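Local coordinates for glyoxalase III (glutathione-independent) (Candida albicans, PDB 4LRU), which converts methylglyoxal to D-lactate in a single step that needs no glutathione, detoxifying the methylglyoxal made by the cell's own metabolism, at residues T127-D130 and V134-A137; E146-P151 and E155-G160. One frame throughout, in Å; residues are numbered along the deposited sequence.

Interaction 1: residues T127-D130 and V134-A137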
ATOM      1  N   THR A 127      13.703  -7.140   2.806  1.00 19.36           N
ATOM      2  CA  THR A 127      14.900  -7.186   1.988  1.00 21.02           C
ATOM      3  C   THR A 127      15.226  -5.781   1.492  1.00 20.07           C
ATOM      4  O   THR A 127      16.373  -5.322   1.581  1.00 22.31           O
ATOM      5  CB  THR A 127      14.731  -8.171   0.811  1.00 22.54           C
ATOM      6  OG1 THR A 127      14.576  -9.496   1.342  1.00 24.46           O
ATOM      7  CG2 THR A 127      15.918  -8.148  -0.091  1.00 24.11           C
ATOM      8  N   VAL A 128      14.193  -5.095   1.021  1.00 19.22           N
ATOM      9  CA  VAL A 128      14.311  -3.690   0.599  1.00 19.22           C
ATOM     10  C   VAL A 128      14.820  -2.827   1.745  1.00 18.48           C
ATOM     11  O   VAL A 128      15.795  -2.091   1.588  1.00 20.93           O
ATOM     12  CB  VAL A 128      12.964  -3.142   0.106  1.00 21.54           C
ATOM     13  CG1 VAL A 128      13.009  -1.623  -0.017  1.00 20.75           C
ATOM     14  CG2 VAL A 128      12.594  -3.782  -1.222  1.00 21.02           C
ATOM     15  N   TYR A 129      14.204  -2.963   2.921  1.00 19.67           N
ATOM     16  CA  TYR A 129      14.588  -2.126   4.055  1.00 20.60           C
ATOM     17  C   TYR A 129      16.012  -2.395   4.515  1.00 23.14           C
ATOM     18  O   TYR A 129      16.721  -1.474   4.905  1.00 21.05           O
ATOM     19  CB  TYR A 129      13.621  -2.309   5.227  1.00 19.48           C
ATOM     20  CG  TYR A 129      13.750  -1.240   6.288  1.00 21.05           C
ATOM     21  CD1 TYR A 129      13.370   0.062   6.029  1.00 21.75           C
ATOM     22  CD2 TYR A 129      14.266  -1.534   7.533  1.00 23.29           C
ATOM     23  CE1 TYR A 129      13.492   1.047   6.991  1.00 22.36           C
ATOM     24  CE2 TYR A 129      14.382  -0.564   8.506  1.00 27.20           C
ATOM     25  CZ  TYR A 129      13.995   0.730   8.226  1.00 25.41           C
ATOM     26  OH  TYR A 129      14.145   1.703   9.198  1.00 28.17           O
ATOM     27  N   ASP A 130      16.439  -3.657   4.495  1.00 20.24           N
ATOM     28  CA  ASP A 130      17.685  -4.025   5.124  1.00 21.75           C
ATOM     29  C   ASP A 130      18.896  -3.732   4.244  1.00 23.31           C
ATOM     30  O   ASP A 130      20.020  -3.860   4.700  1.00 27.30           O
ATOM     31  CB  ASP A 130      17.691  -5.501   5.505  1.00 21.18           C
ATOM     32  CG  ASP A 130      16.869  -5.779   6.729  1.00 25.24           C
ATOM     33  OD1 ASP A 130      16.463  -4.805   7.408  1.00 22.97           O
ATOM     34  OD2 ASP A 130      16.685  -6.969   7.052  1.00 25.82           O
ATOM     35  N   VAL A 134      13.617   1.977   0.580  1.00 19.49           N
ATOM     36  CA  VAL A 134      12.502   2.632   1.251  1.00 17.82           C
ATOM     37  C   VAL A 134      11.298   1.695   1.219  1.00 18.96           C
ATOM     38  O   VAL A 134      10.953   1.130   0.168  1.00 17.51           O
ATOM     39  CB  VAL A 134      12.184   4.002   0.608  1.00 18.39           C
ATOM     40  CG1 VAL A 134      10.814   4.509   1.040  1.00 18.84           C
ATOM     41  CG2 VAL A 134      13.265   5.004   0.973  1.00 23.46           C
ATOM     42  N   VAL A 135      10.662   1.543   2.378  0.50 18.88           N
ATOM     43  CA  VAL A 135       9.449   0.748   2.511  0.50 19.10           C
ATOM     44  C   VAL A 135       8.299   1.682   2.887  0.50 18.34           C
ATOM     45  O   VAL A 135       8.432   2.531   3.778  0.50 20.00           O
ATOM     46  CB  VAL A 135       9.605  -0.340   3.591  0.50 19.37           C
ATOM     47  CG1 VAL A 135       8.298  -1.098   3.786  0.50 18.93           C
ATOM     48  CG2 VAL A 135      10.727  -1.295   3.222  0.50 20.66           C
ATOM     49  N   SER A 136       7.177   1.521   2.198  1.00 16.60           N
ATOM     50  CA  SER A 136       6.110   2.508   2.205  1.00 17.14           C
ATOM     51  C   SER A 136       4.768   1.834   1.992  1.00 17.76           C
ATOM     52  O   SER A 136       4.680   0.731   1.453  1.00 17.29           O
ATOM     53  CB  SER A 136       6.357   3.559   1.140  1.00 18.34           C
ATOM     54  OG  SER A 136       6.326   2.980  -0.149  1.00 18.68           O
ATOM     55  N   ALA A 137       3.713   2.510   2.422  1.00 18.26           N
ATOM     56  CA  ALA A 137       2.361   2.054   2.181  1.00 18.93           C
ATOM     57  C   ALA A 137       1.388   3.200   2.391  1.00 17.86           C
ATOM     58  O   ALA A 137       1.660   4.154   3.125  1.00 17.94           O
ATOM     59  CB  ALA A 137       2.027   0.901   3.113  1.00 19.55           C
TER
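Val135 meets residues 127-130 of helix 119-130 through one methyl group: in the conformer given here, one of two, its CG2 lies 3.7 Å from CB of Tyr129 and 4.0 Å from CG1 of Val128, so that it packs against both residues. The Tyr129 and Val135 side chains cross at about a right angle, and the contact is made at the root of the tyrosine, with ring atom CD1 at 4.1 Å from the same methyl. Val128 also touches the strand backbone. With CG1 trans to its own N (chi1 167°), that methyl is directed at the start of the strand and comes within 3.4 Å of the Val134 carbonyl O. Val134 contributes mainly its backbone, because its CB points away from the helix and its side chain packs on helix 225-236, across the sheet. Polar groups are served elsewhere: Val134 bonds to Phe103 of strand 102-105, Val135 to Val217 of strand 216-219 and to Arg215 just before it, and Arg215 also makes a cation-pi contact with Tyr129. No hydrogen bond joins helix and strand here. The contact is plain van der Waals packing on the central, mostly parallel sheet of the DJ-1 fold: valine methyls and the tyrosine CB meet where helix leads into strand.

Interaction 2: residues E146-P151 and E155-G160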
ATOM      1  N   GLU A 146       2.237  -5.451  10.088  1.00 18.17           N
ATOM      2  CA  GLU A 146       1.715  -6.277  11.151  1.00 18.79           C
ATOM      3  C   GLU A 146       2.403  -7.649  11.106  1.00 19.51           C
ATOM      4  O   GLU A 146       2.524  -8.258  10.047  1.00 19.69           O
ATOM      5  CB  GLU A 146       0.189  -6.415  11.018  1.00 19.98           C
ATOM      6  CG  GLU A 146      -0.442  -7.121  12.200  1.00 22.46           C
ATOM      7  CD  GLU A 146      -1.948  -7.268  12.097  1.00 24.46           C
ATOM      8  OE1 GLU A 146      -2.577  -6.448  11.411  1.00 22.54           O
ATOM      9  OE2 GLU A 146      -2.494  -8.207  12.728  1.00 26.71           O
ATOM     10  N   ASN A 147       2.881  -8.097  12.260  1.00 22.36           N
ATOM     11  CA  ASN A 147       3.651  -9.344  12.382  1.00 24.55           C
ATOM     12  C   ASN A 147       5.001  -9.323  11.683  1.00 22.76           C
ATOM     13  O   ASN A 147       5.594 -10.382  11.446  1.00 26.90           O
ATOM     14  CB  ASN A 147       2.861 -10.550  11.861  1.00 22.96           C
ATOM     15  CG  ASN A 147       1.471 -10.633  12.446  1.00 24.40           C
ATOM     16  OD1 ASN A 147       1.292 -10.531  13.660  1.00 26.66           O
ATOM     17  ND2 ASN A 147       0.476 -10.842  11.586  1.00 24.75           N
ATOM     18  N   LEU A 148       5.521  -8.144  11.364  1.00 19.91           N
ATOM     19  CA  LEU A 148       6.737  -8.081  10.553  1.00 22.59           C
ATOM     20  C   LEU A 148       7.952  -7.701  11.383  1.00 22.42           C
ATOM     21  O   LEU A 148       8.108  -6.546  11.791  1.00 21.73           O
ATOM     22  CB  LEU A 148       6.583  -7.108   9.397  1.00 22.56           C
ATOM     23  CG  LEU A 148       7.735  -7.102   8.398  1.00 22.82           C
ATOM     24  CD1 LEU A 148       8.014  -8.513   7.887  1.00 27.34           C
ATOM     25  CD2 LEU A 148       7.434  -6.152   7.265  1.00 24.24           C
ATOM     26  N   ASN A 149       8.825  -8.668  11.620  1.00 23.13           N
ATOM     27  CA  ASN A 149      10.065  -8.362  12.309  1.00 24.98           C
ATOM     28  C   ASN A 149      11.134  -7.979  11.283  1.00 22.71           C
ATOM     29  O   ASN A 149      11.118  -8.448  10.140  1.00 23.61           O
ATOM     30  CB  ASN A 149      10.477  -9.531  13.191  1.00 31.94           C
ATOM     31  CG  ASN A 149       9.797  -9.486  14.556  1.00 36.31           C
ATOM     32  OD1 ASN A 149       8.867  -8.709  14.776  1.00 37.09           O
ATOM     33  ND2 ASN A 149      10.246 -10.329  15.462  1.00 40.54           N
ATOM     34  N   ASP A 150      12.010  -7.071  11.673  1.00 23.07           N
ATOM     35  CA  ASP A 150      13.168  -6.704  10.849  1.00 22.25           C
ATOM     36  C   ASP A 150      14.301  -7.671  11.196  1.00 23.00           C
ATOM     37  O   ASP A 150      14.690  -7.784  12.351  1.00 22.66           O
ATOM     38  CB  ASP A 150      13.576  -5.266  11.182  1.00 23.66           C
ATOM     39  CG  ASP A 150      14.714  -4.751  10.314  1.00 24.66           C
ATOM     40  OD1 ASP A 150      15.338  -5.546   9.577  1.00 24.99           O
ATOM     41  OD2 ASP A 150      14.972  -3.528  10.392  1.00 25.84           O
ATOM     42  N   PRO A 151      14.808  -8.423  10.210  1.00 22.89           N
ATOM     43  CA  PRO A 151      15.845  -9.399  10.531  1.00 26.52           C
ATOM     44  C   PRO A 151      17.076  -8.780  11.182  1.00 27.82           C
ATOM     45  O   PRO A 151      17.770  -9.444  11.944  1.00 28.64           O
ATOM     46  CB  PRO A 151      16.202  -9.989   9.164  1.00 25.54           C
ATOM     47  CG  PRO A 151      14.931  -9.879   8.387  1.00 23.99           C
ATOM     48  CD  PRO A 151      14.267  -8.616   8.854  1.00 21.34           C
ATOM     49  N   GLU A 155      13.326  -7.246  16.122  1.00 24.67           N
ATOM     50  CA  GLU A 155      12.152  -6.541  16.636  1.00 24.46           C
ATOM     51  C   GLU A 155      11.273  -6.099  15.480  1.00 22.24           C
ATOM     52  O   GLU A 155      11.706  -6.083  14.328  1.00 22.16           O
ATOM     53  CB  GLU A 155      12.574  -5.334  17.488  1.00 25.36           C
ATOM     54  CG  GLU A 155      13.305  -5.699  18.769  1.00 25.63           C
ATOM     55  CD  GLU A 155      12.373  -5.970  19.960  1.00 28.55           C
ATOM     56  OE1 GLU A 155      11.148  -5.773  19.828  1.00 29.65           O
ATOM     57  OE2 GLU A 155      12.867  -6.399  21.024  1.00 29.91           O
ATOM     58  N   PRO A 156      10.007  -5.766  15.764  1.00 22.50           N
ATOM     59  CA  PRO A 156       9.144  -5.313  14.687  1.00 21.04           C
ATOM     60  C   PRO A 156       9.793  -4.196  13.882  1.00 22.24           C
ATOM     61  O   PRO A 156      10.407  -3.279  14.451  1.00 22.37           O
ATOM     62  CB  PRO A 156       7.903  -4.819  15.425  1.00 22.90           C
ATOM     63  CG  PRO A 156       7.845  -5.704  16.630  1.00 25.16           C
ATOM     64  CD  PRO A 156       9.276  -5.927  17.034  1.00 24.13           C
ATOM     65  N   LEU A 157       9.699  -4.300  12.567  1.00 19.72           N
ATOM     66  CA  LEU A 157      10.313  -3.324  11.686  1.00 20.65           C
ATOM     67  C   LEU A 157       9.922  -1.873  12.021  1.00 21.40           C
ATOM     68  O   LEU A 157      10.744  -0.964  11.915  1.00 23.40           O
ATOM     69  CB  LEU A 157       9.963  -3.656  10.243  1.00 20.62           C
ATOM     70  CG  LEU A 157      10.777  -2.866   9.210  1.00 24.05           C
ATOM     71  CD1 LEU A 157      11.028  -3.728   7.981  1.00 30.24           C
ATOM     72  CD2 LEU A 157      10.062  -1.596   8.818  1.00 27.36           C
ATOM     73  N   ILE A 158       8.674  -1.659  12.433  1.00 20.09           N
ATOM     74  CA  ILE A 158       8.229  -0.320  12.802  1.00 20.96           C
ATOM     75  C   ILE A 158       8.245  -0.027  14.289  1.00 20.82           C
ATOM     76  O   ILE A 158       7.743   1.008  14.709  1.00 20.08           O
ATOM     77  CB  ILE A 158       6.852   0.034  12.214  1.00 21.04           C
ATOM     78  CG1 ILE A 158       5.746  -0.874  12.772  1.00 20.79           C
ATOM     79  CG2 ILE A 158       6.921  -0.010  10.705  1.00 21.38           C
ATOM     80  CD1 ILE A 158       4.335  -0.411  12.438  1.00 22.19           C
ATOM     81  N   LYS A 159       8.862  -0.884  15.088  1.00 22.00           N
ATOM     82  CA  LYS A 159       9.006  -0.578  16.515  1.00 22.40           C
ATOM     83  C   LYS A 159       9.728   0.753  16.665  1.00 24.75           C
ATOM     84  O   LYS A 159      10.790   0.944  16.096  1.00 23.81           O
ATOM     85  CB  LYS A 159       9.785  -1.663  17.268  1.00 24.18           C
ATOM     86  CG  LYS A 159       9.896  -1.389  18.761  1.00 26.89           C
ATOM     87  CD  LYS A 159      10.416  -2.585  19.541  1.00 26.61           C
ATOM     88  CE  LYS A 159      10.486  -2.348  21.047  1.00 30.42           C
ATOM     89  NZ  LYS A 159       9.150  -2.097  21.659  1.00 31.61           N
ATOM     90  N   GLY A 160       9.156   1.666  17.437  1.00 23.36           N
ATOM     91  CA  GLY A 160       9.816   2.940  17.725  1.00 23.90           C
ATOM     92  C   GLY A 160       9.780   3.937  16.570  1.00 24.48           C
ATOM     93  O   GLY A 160      10.416   5.000  16.658  1.00 26.79           O
TER
HETATM   94  O   HOH W   1       6.585  -4.108  11.875  1.00 20.24           O
HETATM   95  O   HOH W   2      13.717  -1.732  12.135  1.00 25.08           O
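Leu148 and Leu157 are joined by a straight backbone hydrogen bond, Leu157 N to Leu148 O at 2.9 Å, with the donor in the carbonyl plane. A second bond runs the opposite way, from Asp150 N to Glu155 O at 2.8 Å, its donor tilted 24° from the plane of the Glu155 carbonyl. Between them Asn149 and Pro156 form an antiparallel non-hydrogen-bonded pair, with CA atoms 4.0 Å apart. Each accepting carbonyl also receives a CA-H...O contact, Leu148 O from Pro156 CA at 3.3 Å and Glu155 O from Asn149 CA.

Side chains close around this ladder. The Asn149 amide lies alongside the proline, its OD1 3.6 Å from Pro156 CD; Pro156 N has no hydrogen to offer it. On the buried side, Asp150 CB packs against Leu157 CB at 4.1 Å, while the leucine methyls of Leu148 and Leu157 touch more loosely. Asp150 OD1 accepts a hydrogen bond from Lys152 N within the hairpin loop.

Farther out, a water donates to Leu148 O and accepts from Ile158 N, bridging the ladder to the type I turn of Pro156-Lys159, which is closed by Lys159 N to Pro156 O. Leu148 rests on Gln122 and Thr126 of helix 119-130, and Pro156 and Ile158 touch Glu195 of helix 188-195. Glu146, just before the hairpin, makes a salt bridge to Lys194 of that helix.

Two backbone bonds therefore define this short beta hairpin. Leu148 O receives both a peptide N-H and a water, and leucines cover the side facing helix 119-130, whereas Asn149 and Glu155 lie exposed at the surface.

After four strands of the central sheet, the chain runs down helix 119-130, and interaction 1 closes the short loop into strand 134-138 of the same sheet. It then passes the probable active-site residues Cys139 and His140 before interaction 2 closes the hairpin of strands 149-150 and 155-156. The two contacts follow in series, neither nested nor crossed, with centres about 12 Å apart. They meet around Tyr129 and Asp130: Tyr129 CD2 packs on Leu157 CD1 at 3.9 Å, and Asp130 lies against Pro151. Asp130 OD1 and Asp150 OD1 are 2.6 Å apart, consistent with one of the two carboxylates being protonated. Helix 119-130 thus touches both the central sheet and the peripheral hairpin.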